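Local coordinates for protein putative glycosyl hydrolase (Bacteroides thetaiotaomicron VPI-5482, PDB 3K11) that is a putative glycosyl hydrolase of family 88 that probably hydrolyses glycosidic substrates, though its precise function is unknown, at residues A[167-178]-A[210-218]; A[259-267]-A[376-387]. All coordinates share one frame; numbering follows the deposited sequence.

Contact 1: A[167-178]-A[210-218]; sequences DGLIQNYFDFII and AVAQMSRYD
Asp167 and Tyr217 form the polar end of this helix-helix contact: Tyr217 OH donates to Asp167 OD1 in a hydrogen bond whose modelled length is doubtfully short, with the carboxylate and ring nearly coplanar. Asp167 OD1 also receives Gln171 NE2 at 3.0 Å, on its syn side and almost straight (173°), which draws the amide along the edge of the Tyr217 ring. Arg158 hydrogen-bonds to the same tyrosine hydroxyl.

With CG anti to the backbone N (chi1 -159°), Phe174 reaches across to Met214, a selenomethionine whose bent chain lies over one ring face, SE 4.3 Å from the ring centroid in a Met-aromatic contact. Tyr225 of helix 222-240, which also covers Met214 and Val211, meets the Phe174 ring edge-to-face. An alanine in place of Phe174 would remove that ring, and the Met214 side chain would probably be left loose over a gap, with Tyr225 robbed of its aromatic partner.

Aliphatic contacts complete the interface. Ile170 puts CG2 over a face of the Tyr217 ring and 3.9 Å from Met214 SE; Ile177 CD1 rests 3.8 Å from Ala210 CB, and Ile178 CD1 packs 4.0 Å from Val211 CG2.

Axes of 167-178 and 210-217 pass 11.2 Å apart, their N-to-C directions at 126°: plain oblique packing of two helices in the family 88 domain. The chemistry suggests that apolar packing carries most of this contact, while Gln171 and Arg158 probably steady its polar end.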
loop_
_atom_site.group_PDB
_atom_site.type_symbol
_atom_site.label_atom_id
_atom_site.label_comp_id
_atom_site.label_asym_id
_atom_site.label_seq_id
_atom_site.Cartn_x
_atom_site.Cartn_y
_atom_site.Cartn_z
ATOM N N ASP A 167 -12.599 24.465 -40.892
ATOM C CA ASP A 167 -12.685 25.703 -40.115
ATOM C C ASP A 167 -14.074 25.902 -39.533
ATOM O O ASP A 167 -14.192 26.335 -38.399
ATOM C CB ASP A 167 -12.310 26.934 -40.922
ATOM C CG ASP A 167 -12.284 28.191 -40.045
ATOM O OD1 ASP A 167 -11.442 28.258 -39.127
ATOM O OD2 ASP A 167 -13.147 29.076 -40.235
ATOM N N GLY A 168 -15.128 25.579 -40.279
ATOM C CA GLY A 168 -16.474 25.774 -39.737
ATOM C C GLY A 168 -16.701 24.924 -38.493
ATOM O O GLY A 168 -17.235 25.398 -37.467
ATOM N N LEU A 169 -16.223 23.681 -38.528
ATOM C CA LEU A 169 -16.385 22.793 -37.373
ATOM C C LEU A 169 -15.554 23.279 -36.191
ATOM O O LEU A 169 -16.022 23.253 -35.063
ATOM C CB LEU A 169 -16.006 21.344 -37.727
ATOM C CG LEU A 169 -16.944 20.654 -38.736
ATOM C CD1 LEU A 169 -16.284 19.447 -39.350
ATOM C CD2 LEU A 169 -18.192 20.257 -37.989
ATOM N N ILE A 170 -14.314 23.681 -36.460
ATOM C CA ILE A 170 -13.414 24.214 -35.435
ATOM C C ILE A 170 -14.037 25.446 -34.791
ATOM O O ILE A 170 -14.098 25.560 -33.564
ATOM C CB ILE A 170 -12.013 24.572 -35.990
ATOM C CG1 ILE A 170 -11.225 23.333 -36.376
ATOM C CG2 ILE A 170 -11.222 25.452 -35.018
ATOM C CD1 ILE A 170 -9.979 23.643 -37.217
ATOM N N GLN A 171 -14.531 26.374 -35.591
ATOM C CA GLN A 171 -15.109 27.597 -34.984
ATOM C C GLN A 171 -16.320 27.281 -34.122
ATOM O O GLN A 171 -16.493 27.866 -33.034
ATOM C CB GLN A 171 -15.481 28.636 -36.045
ATOM C CG GLN A 171 -14.287 29.152 -36.904
ATOM C CD GLN A 171 -13.232 29.856 -36.121
ATOM O OE1 GLN A 171 -13.501 30.403 -35.052
ATOM N NE2 GLN A 171 -11.991 29.823 -36.618
ATOM N N ASN A 172 -17.149 26.346 -34.573
ATOM C CA ASN A 172 -18.345 25.969 -33.810
ATOM C C ASN A 172 -17.972 25.311 -32.485
ATOM O O ASN A 172 -18.510 25.606 -31.445
ATOM C CB ASN A 172 -19.193 25.007 -34.641
ATOM C CG ASN A 172 -20.535 24.704 -34.014
ATOM O OD1 ASN A 172 -21.276 25.619 -33.692
ATOM N ND2 ASN A 172 -20.866 23.423 -33.868
ATOM N N TYR A 173 -17.074 24.351 -32.555
ATOM C CA TYR A 173 -16.616 23.670 -31.364
ATOM C C TYR A 173 -15.978 24.646 -30.391
ATOM O O TYR A 173 -16.273 24.659 -29.180
ATOM C CB TYR A 173 -15.587 22.633 -31.751
ATOM C CG TYR A 173 -16.104 21.285 -32.245
ATOM C CD1 TYR A 173 -17.187 20.650 -31.657
ATOM C CD2 TYR A 173 -15.407 20.598 -33.229
ATOM C CE1 TYR A 173 -17.591 19.375 -32.080
ATOM C CE2 TYR A 173 -15.800 19.364 -33.666
ATOM C CZ TYR A 173 -16.892 18.749 -33.093
ATOM O OH TYR A 173 -17.230 17.465 -33.508
ATOM N N PHE A 174 -15.098 25.477 -30.905
ATOM C CA PHE A 174 -14.351 26.379 -30.009
ATOM C C PHE A 174 -15.217 27.495 -29.450
ATOM O O PHE A 174 -15.048 27.901 -28.318
ATOM C CB PHE A 174 -13.137 27.001 -30.683
ATOM C CG PHE A 174 -12.132 27.492 -29.690
ATOM C CD1 PHE A 174 -11.381 26.594 -28.980
ATOM C CD2 PHE A 174 -12.041 28.833 -29.379
ATOM C CE1 PHE A 174 -10.502 27.024 -28.022
ATOM C CE2 PHE A 174 -11.143 29.277 -28.449
ATOM C CZ PHE A 174 -10.370 28.372 -27.759
ATOM N N ASP A 175 -16.174 27.975 -30.224
ATOM C CA ASP A 175 -17.110 28.945 -29.675
ATOM C C ASP A 175 -17.794 28.339 -28.453
ATOM O O ASP A 175 -17.950 28.996 -27.407
ATOM C CB ASP A 175 -18.159 29.306 -30.695
ATOM C CG ASP A 175 -19.210 30.306 -30.148
ATOM O OD1 ASP A 175 -18.857 31.292 -29.514
ATOM O OD2 ASP A 175 -20.393 30.101 -30.391
ATOM N N PHE A 176 -18.229 27.083 -28.568
ATOM C CA PHE A 176 -18.796 26.410 -27.376
ATOM C C PHE A 176 -17.813 26.368 -26.193
ATOM O O PHE A 176 -18.154 26.710 -25.058
ATOM C CB PHE A 176 -19.314 24.991 -27.643
ATOM C CG PHE A 176 -19.707 24.314 -26.369
ATOM C CD1 PHE A 176 -20.947 24.552 -25.814
ATOM C CD2 PHE A 176 -18.810 23.532 -25.692
ATOM C CE1 PHE A 176 -21.263 23.993 -24.595
ATOM C CE2 PHE A 176 -19.134 23.007 -24.452
ATOM C CZ PHE A 176 -20.338 23.273 -23.918
ATOM N N ILE A 177 -16.617 25.871 -26.444
ATOM C CA ILE A 177 -15.622 25.708 -25.390
ATOM C C ILE A 177 -15.364 27.013 -24.673
ATOM O O ILE A 177 -15.430 27.087 -23.430
ATOM C CB ILE A 177 -14.297 25.131 -25.972
ATOM C CG1 ILE A 177 -14.527 23.691 -26.469
ATOM C CG2 ILE A 177 -13.112 25.161 -24.950
ATOM C CD1 ILE A 177 -13.432 23.182 -27.366
ATOM N N ILE A 178 -15.061 28.053 -25.451
ATOM C CA ILE A 178 -14.521 29.272 -24.862
ATOM C C ILE A 178 -15.570 30.231 -24.375
ATOM O O ILE A 178 -15.314 30.987 -23.421
ATOM C CB ILE A 178 -13.492 29.969 -25.827
ATOM C CG1 ILE A 178 -12.404 30.663 -25.003
ATOM C CG2 ILE A 178 -14.228 30.882 -26.849
ATOM C CD1 ILE A 178 -11.439 29.710 -24.305
ATOM N N ALA A 210 -7.423 22.044 -26.612
ATOM C CA ALA A 210 -8.110 22.834 -27.627
ATOM C C ALA A 210 -7.705 24.308 -27.538
ATOM O O ALA A 210 -7.495 24.975 -28.556
ATOM C CB ALA A 210 -9.624 22.700 -27.452
ATOM N N VAL A 211 -7.684 24.819 -26.305
ATOM C CA VAL A 211 -7.297 26.210 -26.069
ATOM C C VAL A 211 -5.840 26.398 -26.483
ATOM O O VAL A 211 -5.524 27.344 -27.183
ATOM C CB VAL A 211 -7.576 26.655 -24.608
ATOM C CG1 VAL A 211 -7.126 28.127 -24.398
ATOM C CG2 VAL A 211 -9.080 26.482 -24.254
ATOM N N ALA A 212 -4.934 25.503 -26.061
ATOM C CA ALA A 212 -3.531 25.560 -26.473
ATOM C C ALA A 212 -3.367 25.539 -28.013
ATOM O O ALA A 212 -2.618 26.345 -28.586
ATOM C CB ALA A 212 -2.706 24.410 -25.787
ATOM N N GLN A 213 -4.091 24.657 -28.693
ATOM C CA GLN A 213 -4.001 24.600 -30.150
ATOM C C GLN A 213 -4.593 25.816 -30.825
ATOM O O GLN A 213 -4.065 26.275 -31.851
ATOM C CB GLN A 213 -4.635 23.300 -30.676
ATOM C CG GLN A 213 -3.751 22.058 -30.419
ATOM C CD GLN A 213 -2.484 22.058 -31.211
ATOM O OE1 GLN A 213 -2.439 22.558 -32.326
ATOM N NE2 GLN A 213 -1.420 21.502 -30.642
HETATM N N MSE A 214 -5.678 26.350 -30.282
HETATM C CA MSE A 214 -6.264 27.567 -30.852
HETATM C C MSE A 214 -5.286 28.722 -30.802
HETATM O O MSE A 214 -5.368 29.617 -31.657
HETATM C CB MSE A 214 -7.538 28.040 -30.162
HETATM C CG MSE A 214 -8.811 27.553 -30.653
HETATM SE SE MSE A 214 -9.198 27.566 -32.514
HETATM C CE MSE A 214 -10.162 29.100 -32.798
ATOM N N SER A 215 -4.358 28.729 -29.831
ATOM C CA SER A 215 -3.332 29.775 -29.820
ATOM C C SER A 215 -2.473 29.721 -31.075
ATOM O O SER A 215 -1.915 30.730 -31.471
ATOM C CB SER A 215 -2.442 29.701 -28.566
ATOM O OG SER A 215 -1.411 28.749 -28.709
ATOM N N ARG A 216 -2.360 28.546 -31.692
ATOM C CA ARG A 216 -1.602 28.342 -32.923
ATOM C C ARG A 216 -2.436 28.639 -34.165
ATOM O O ARG A 216 -1.902 29.001 -35.230
ATOM C CB ARG A 216 -1.114 26.884 -33.027
ATOM C CG ARG A 216 -0.250 26.392 -31.882
ATOM C CD ARG A 216 0.117 24.932 -32.053
ATOM N NE ARG A 216 0.903 24.761 -33.270
ATOM C CZ ARG A 216 0.772 23.774 -34.175
ATOM N NH1 ARG A 216 -0.140 22.785 -34.074
ATOM N NH2 ARG A 216 1.578 23.783 -35.226
ATOM N N TYR A 217 -3.749 28.509 -34.026
ATOM C CA TYR A 217 -4.681 28.595 -35.168
ATOM C C TYR A 217 -5.206 29.986 -35.408
ATOM O O TYR A 217 -5.426 30.379 -36.561
ATOM C CB TYR A 217 -5.852 27.663 -34.911
ATOM C CG TYR A 217 -6.809 27.450 -36.059
ATOM C CD1 TYR A 217 -6.562 26.485 -37.025
ATOM C CD2 TYR A 217 -7.993 28.138 -36.118
ATOM C CE1 TYR A 217 -7.436 26.254 -38.039
ATOM C CE2 TYR A 217 -8.881 27.920 -37.111
ATOM C CZ TYR A 217 -8.595 26.999 -38.104
ATOM O OH TYR A 217 -9.523 26.770 -39.105
ATOM N N ASP A 218 -5.429 30.725 -34.332
ATOM C CA ASP A 218 -5.877 32.100 -34.419
ATOM C C ASP A 218 -4.684 33.018 -34.044
ATOM O O ASP A 218 -4.410 33.268 -32.885
ATOM C CB ASP A 218 -7.106 32.280 -33.525
ATOM C CG ASP A 218 -7.665 33.676 -33.556
ATOM O OD1 ASP A 218 -7.016 34.556 -34.136
ATOM O OD2 ASP A 218 -8.757 33.870 -32.979
#

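Contact 2: A[259-267]-A[376-387]; sequences HPAFCWARA and VGTGMAFDPAFY. With EDO (1,2-ethanediol), chain D; EDO (1,2-ethanediol), chain H.
Val376 O is gripped from opposite faces of its carbonyl plane, by Arg266 NH2 at 3.0 Å across the contact and by Thr378 OG1 at 2.8 Å from its own loop. Both donors stand out of that plane, the arginine by 64°, so neither uses a lone-pair direction. A water bridges Arg266 NH2 and Thr378 N, while Arg266 NH1 bonds to Cys375 O and Ser327 OG; the guanidinium thus ties the loop before helix 384-388 to the start of helix 265-281.

A chi1 of -179° swings the Trp264 indole away from its own N, in between this arginine and the threonine. Thr378 CG2 lies over one face of its six-membered ring, 4.2 Å from the centroid, and Arg266 CB covers the opposite face near the rim.

Next to it, Tyr387 meets both Phe262 and Trp264. The Phe262 ring is nearly parallel to that of Tyr387 (17°) but slid aside, with centroids 5.5 Å apart, and the closest touch is Phe262 CB to Tyr387 CE2 at 3.5 Å. The outer end of Phe262 presses on the backbone of 381-384, its CE1 3.4 Å from Pro384 N. Trp264 CB lies 3.9 Å from Tyr387 CE1, the two rings meeting obliquely. Tyr387 OH accepts a hydrogen bond from Ala381 N and is also hydrogen-bonded to His250 ND1, which pins the ring's polar end.

Asp383 N-caps the short helix: its OD1 takes Phe386 N at 3.0 Å, and its OD2 bonds to Tyr24 of the second subunit.

Phe262, Trp264 and Tyr387 form an aromatic cluster joining two irregular segments at helix starts, consistent with the loop-rich end of the (alpha/alpha)6 barrel expected of a six-hairpin glycosidase.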
loop_
_atom_site.group_PDB
_atom_site.type_symbol
_atom_site.label_atom_id
_atom_site.label_comp_id
_atom_site.label_asym_id
_atom_site.label_seq_id
_atom_site.Cartn_x
_atom_site.Cartn_y
_atom_site.Cartn_z
ATOM N N HIS A 259 -12.070 16.987 0.485
ATOM C CA HIS A 259 -12.072 16.599 -0.908
ATOM C C HIS A 259 -11.447 15.238 -1.074
ATOM O O HIS A 259 -10.292 15.127 -1.434
ATOM C CB HIS A 259 -11.343 17.654 -1.756
ATOM C CG HIS A 259 -11.946 19.022 -1.644
ATOM N ND1 HIS A 259 -13.193 19.324 -2.152
ATOM C CD2 HIS A 259 -11.469 20.167 -1.092
ATOM C CE1 HIS A 259 -13.471 20.587 -1.878
ATOM N NE2 HIS A 259 -12.438 21.127 -1.242
ATOM N N PRO A 260 -12.237 14.177 -0.867
ATOM C CA PRO A 260 -11.713 12.797 -0.971
ATOM C C PRO A 260 -11.070 12.509 -2.314
ATOM O O PRO A 260 -11.488 13.032 -3.339
ATOM C CB PRO A 260 -12.968 11.942 -0.801
ATOM C CG PRO A 260 -13.928 12.787 -0.030
ATOM C CD PRO A 260 -13.690 14.184 -0.560
ATOM N N ALA A 261 -9.996 11.721 -2.292
ATOM C CA ALA A 261 -9.210 11.439 -3.475
ATOM C C ALA A 261 -9.483 10.022 -3.932
ATOM O O ALA A 261 -9.256 9.083 -3.184
ATOM C CB ALA A 261 -7.726 11.603 -3.163
ATOM N N PHE A 262 -10.022 9.888 -5.130
ATOM C CA PHE A 262 -10.064 8.638 -5.821
ATOM C C PHE A 262 -9.180 8.855 -7.050
ATOM O O PHE A 262 -9.556 9.568 -7.967
ATOM C CB PHE A 262 -11.495 8.256 -6.157
ATOM C CG PHE A 262 -12.303 7.922 -4.907
ATOM C CD1 PHE A 262 -12.236 6.655 -4.363
ATOM C CD2 PHE A 262 -13.005 8.884 -4.256
ATOM C CE1 PHE A 262 -12.853 6.374 -3.180
ATOM C CE2 PHE A 262 -13.671 8.573 -3.073
ATOM C CZ PHE A 262 -13.574 7.325 -2.557
ATOM N N CYS A 263 -7.970 8.293 -7.025
ATOM C CA CYS A 263 -6.931 8.589 -8.038
ATOM C C CYS A 263 -7.118 7.662 -9.229
ATOM O O CYS A 263 -6.344 6.754 -9.457
ATOM C CB CYS A 263 -5.549 8.422 -7.414
ATOM S SG CYS A 263 -5.347 9.596 -6.008
ATOM N N TRP A 264 -8.221 7.866 -9.925
ATOM C CA TRP A 264 -8.614 7.014 -11.034
ATOM C C TRP A 264 -7.585 7.096 -12.153
ATOM O O TRP A 264 -7.182 8.189 -12.576
ATOM C CB TRP A 264 -10.023 7.394 -11.514
ATOM C CG TRP A 264 -10.531 6.578 -12.638
ATOM C CD1 TRP A 264 -10.460 5.231 -12.756
ATOM C CD2 TRP A 264 -11.169 7.059 -13.825
ATOM N NE1 TRP A 264 -11.031 4.834 -13.921
ATOM C CE2 TRP A 264 -11.466 5.935 -14.615
ATOM C CE3 TRP A 264 -11.570 8.310 -14.254
ATOM C CZ2 TRP A 264 -12.129 6.026 -15.834
ATOM C CZ3 TRP A 264 -12.191 8.410 -15.496
ATOM C CH2 TRP A 264 -12.462 7.265 -16.260
ATOM N N ALA A 265 -7.115 5.944 -12.603
ATOM C CA ALA A 265 -5.999 5.884 -13.585
ATOM C C ALA A 265 -6.253 6.557 -14.896
ATOM O O ALA A 265 -5.405 7.355 -15.341
ATOM C CB ALA A 265 -5.518 4.396 -13.795
ATOM N N ARG A 266 -7.408 6.337 -15.533
ATOM C CA ARG A 266 -7.577 6.980 -16.830
ATOM C C ARG A 266 -7.563 8.499 -16.710
ATOM O O ARG A 266 -6.873 9.144 -17.470
ATOM C CB ARG A 266 -8.817 6.515 -17.563
ATOM C CG ARG A 266 -8.968 7.279 -18.891
ATOM C CD ARG A 266 -9.788 6.587 -19.944
ATOM N NE ARG A 266 -11.181 6.439 -19.574
ATOM C CZ ARG A 266 -11.841 5.286 -19.550
ATOM N NH1 ARG A 266 -11.267 4.137 -19.869
ATOM N NH2 ARG A 266 -13.141 5.308 -19.243
ATOM N N ALA A 267 -8.263 9.069 -15.743
ATOM C CA ALA A 267 -8.309 10.530 -15.610
ATOM C C ALA A 267 -6.934 11.047 -15.210
ATOM O O ALA A 267 -6.546 12.137 -15.606
ATOM C CB ALA A 267 -9.405 10.978 -14.608
ATOM N N VAL A 376 -14.823 0.954 -19.071
ATOM C CA VAL A 376 -15.873 1.631 -19.837
ATOM C C VAL A 376 -16.080 3.088 -19.373
ATOM O O VAL A 376 -15.455 3.542 -18.424
ATOM C CB VAL A 376 -17.213 0.845 -19.752
ATOM C CG1 VAL A 376 -17.044 -0.559 -20.404
ATOM C CG2 VAL A 376 -17.727 0.815 -18.293
ATOM N N GLY A 377 -16.958 3.824 -20.051
ATOM C CA GLY A 377 -17.216 5.218 -19.668
ATOM C C GLY A 377 -17.550 5.237 -18.189
ATOM O O GLY A 377 -18.321 4.394 -17.727
ATOM N N THR A 378 -16.968 6.183 -17.466
ATOM C CA THR A 378 -16.988 6.194 -15.963
ATOM C C THR A 378 -17.090 7.639 -15.456
ATOM O O THR A 378 -16.280 8.513 -15.834
ATOM C CB THR A 378 -15.719 5.515 -15.430
ATOM O OG1 THR A 378 -15.795 4.121 -15.727
ATOM C CG2 THR A 378 -15.548 5.716 -13.901
ATOM N N GLY A 379 -18.107 7.888 -14.636
ATOM C CA GLY A 379 -18.348 9.178 -14.017
ATOM C C GLY A 379 -17.648 9.284 -12.660
ATOM O O GLY A 379 -16.654 8.596 -12.398
HETATM N N MSE A 380 -18.199 10.118 -11.787
HETATM C CA MSE A 380 -17.557 10.472 -10.511
HETATM C C MSE A 380 -18.260 9.856 -9.334
HETATM O O MSE A 380 -19.480 9.930 -9.220
HETATM C CB MSE A 380 -17.581 11.992 -10.345
HETATM C CG MSE A 380 -16.813 12.499 -9.100
HETATM SE SE MSE A 380 -16.872 14.390 -8.945
HETATM C CE MSE A 380 -15.888 14.742 -10.660
ATOM N N ALA A 381 -17.502 9.265 -8.432
ATOM C CA ALA A 381 -18.065 8.707 -7.219
ATOM C C ALA A 381 -17.272 9.231 -6.000
ATOM O O ALA A 381 -16.110 9.712 -6.130
ATOM C CB ALA A 381 -18.002 7.147 -7.243
ATOM N N PHE A 382 -17.872 9.044 -4.830
ATOM C CA PHE A 382 -17.205 9.269 -3.576
ATOM C C PHE A 382 -17.150 8.006 -2.705
ATOM O O PHE A 382 -17.149 8.051 -1.485
ATOM C CB PHE A 382 -17.819 10.475 -2.860
ATOM C CG PHE A 382 -17.513 11.735 -3.565
ATOM C CD1 PHE A 382 -16.212 12.210 -3.587
ATOM C CD2 PHE A 382 -18.461 12.386 -4.290
ATOM C CE1 PHE A 382 -15.879 13.325 -4.314
ATOM C CE2 PHE A 382 -18.132 13.486 -4.993
ATOM C CZ PHE A 382 -16.860 13.967 -4.989
ATOM N N ASP A 383 -17.091 6.865 -3.372
ATOM C CA ASP A 383 -16.855 5.581 -2.681
ATOM C C ASP A 383 -15.981 4.737 -3.597
ATOM O O ASP A 383 -15.999 4.929 -4.813
ATOM C CB ASP A 383 -18.163 4.856 -2.316
ATOM C CG ASP A 383 -18.865 4.252 -3.516
ATOM O OD1 ASP A 383 -18.371 3.209 -4.026
ATOM O OD2 ASP A 383 -19.943 4.780 -3.901
ATOM N N PRO A 384 -15.173 3.837 -3.014
ATOM C CA PRO A 384 -14.277 3.038 -3.851
ATOM C C PRO A 384 -14.911 1.908 -4.630
ATOM O O PRO A 384 -14.388 1.533 -5.667
ATOM C CB PRO A 384 -13.283 2.452 -2.850
ATOM C CG PRO A 384 -14.069 2.384 -1.549
ATOM C CD PRO A 384 -14.956 3.622 -1.570
ATOM N N ALA A 385 -16.012 1.356 -4.148
ATOM C CA ALA A 385 -16.668 0.240 -4.873
ATOM C C ALA A 385 -17.013 0.597 -6.320
ATOM O O ALA A 385 -16.786 -0.188 -7.230
ATOM C CB ALA A 385 -17.920 -0.245 -4.088
ATOM N N PHE A 386 -17.540 1.790 -6.536
ATOM C CA PHE A 386 -17.854 2.262 -7.878
ATOM C C PHE A 386 -16.635 2.109 -8.792
ATOM O O PHE A 386 -16.711 1.512 -9.875
ATOM C CB PHE A 386 -18.315 3.718 -7.804
ATOM C CG PHE A 386 -18.464 4.387 -9.151
ATOM C CD1 PHE A 386 -19.611 4.222 -9.888
ATOM C CD2 PHE A 386 -17.440 5.143 -9.684
ATOM C CE1 PHE A 386 -19.752 4.822 -11.094
ATOM C CE2 PHE A 386 -17.618 5.792 -10.895
ATOM C CZ PHE A 386 -18.760 5.588 -11.595
ATOM N N TYR A 387 -15.491 2.586 -8.326
ATOM C CA TYR A 387 -14.289 2.561 -9.184
ATOM C C TYR A 387 -13.755 1.147 -9.370
ATOM O O TYR A 387 -13.321 0.762 -10.451
ATOM C CB TYR A 387 -13.212 3.484 -8.640
ATOM C CG TYR A 387 -13.531 4.961 -8.802
ATOM C CD1 TYR A 387 -13.384 5.591 -10.032
ATOM C CD2 TYR A 387 -14.017 5.723 -7.740
ATOM C CE1 TYR A 387 -13.712 6.924 -10.203
ATOM C CE2 TYR A 387 -14.331 7.068 -7.902
ATOM C CZ TYR A 387 -14.169 7.676 -9.134
ATOM O OH TYR A 387 -14.466 9.011 -9.313
HETATM C C1 EDO D . -8.867 16.480 2.362
HETATM O O1 EDO D . -9.504 17.528 1.680
HETATM C C2 EDO D . -9.770 15.253 2.333
HETATM O O2 EDO D . -9.043 14.044 2.137
HETATM C C1 EDO H . -5.370 13.392 0.411
HETATM O O1 EDO H . -5.165 14.792 0.688
HETATM C C2 EDO H . -6.596 13.148 -0.463
HETATM O O2 EDO H . -7.747 13.947 -0.146
HETATM O O HOH W 1 -14.936 7.761 -19.038
#

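Contact 1 closes before contact 2 opens along the chain, and both fall within the family 88 range. Their centres lie 30 Å apart and their nearest atoms about 15 Å, so they do not touch. Helix 265-281 spans between them: residues 265-267 at its start belong to contact 2, whereas Leu278 and Val281 near its end pack against Ala212 and Ser215 of the 210-218 segment. Contact 1 joins helices 167-180 and 202-217 and meets no other chain; contact 2 joins loops and helix starts and touches the second subunit. One thus packs the helical body, the other a loop region that forms part of the subunit interface.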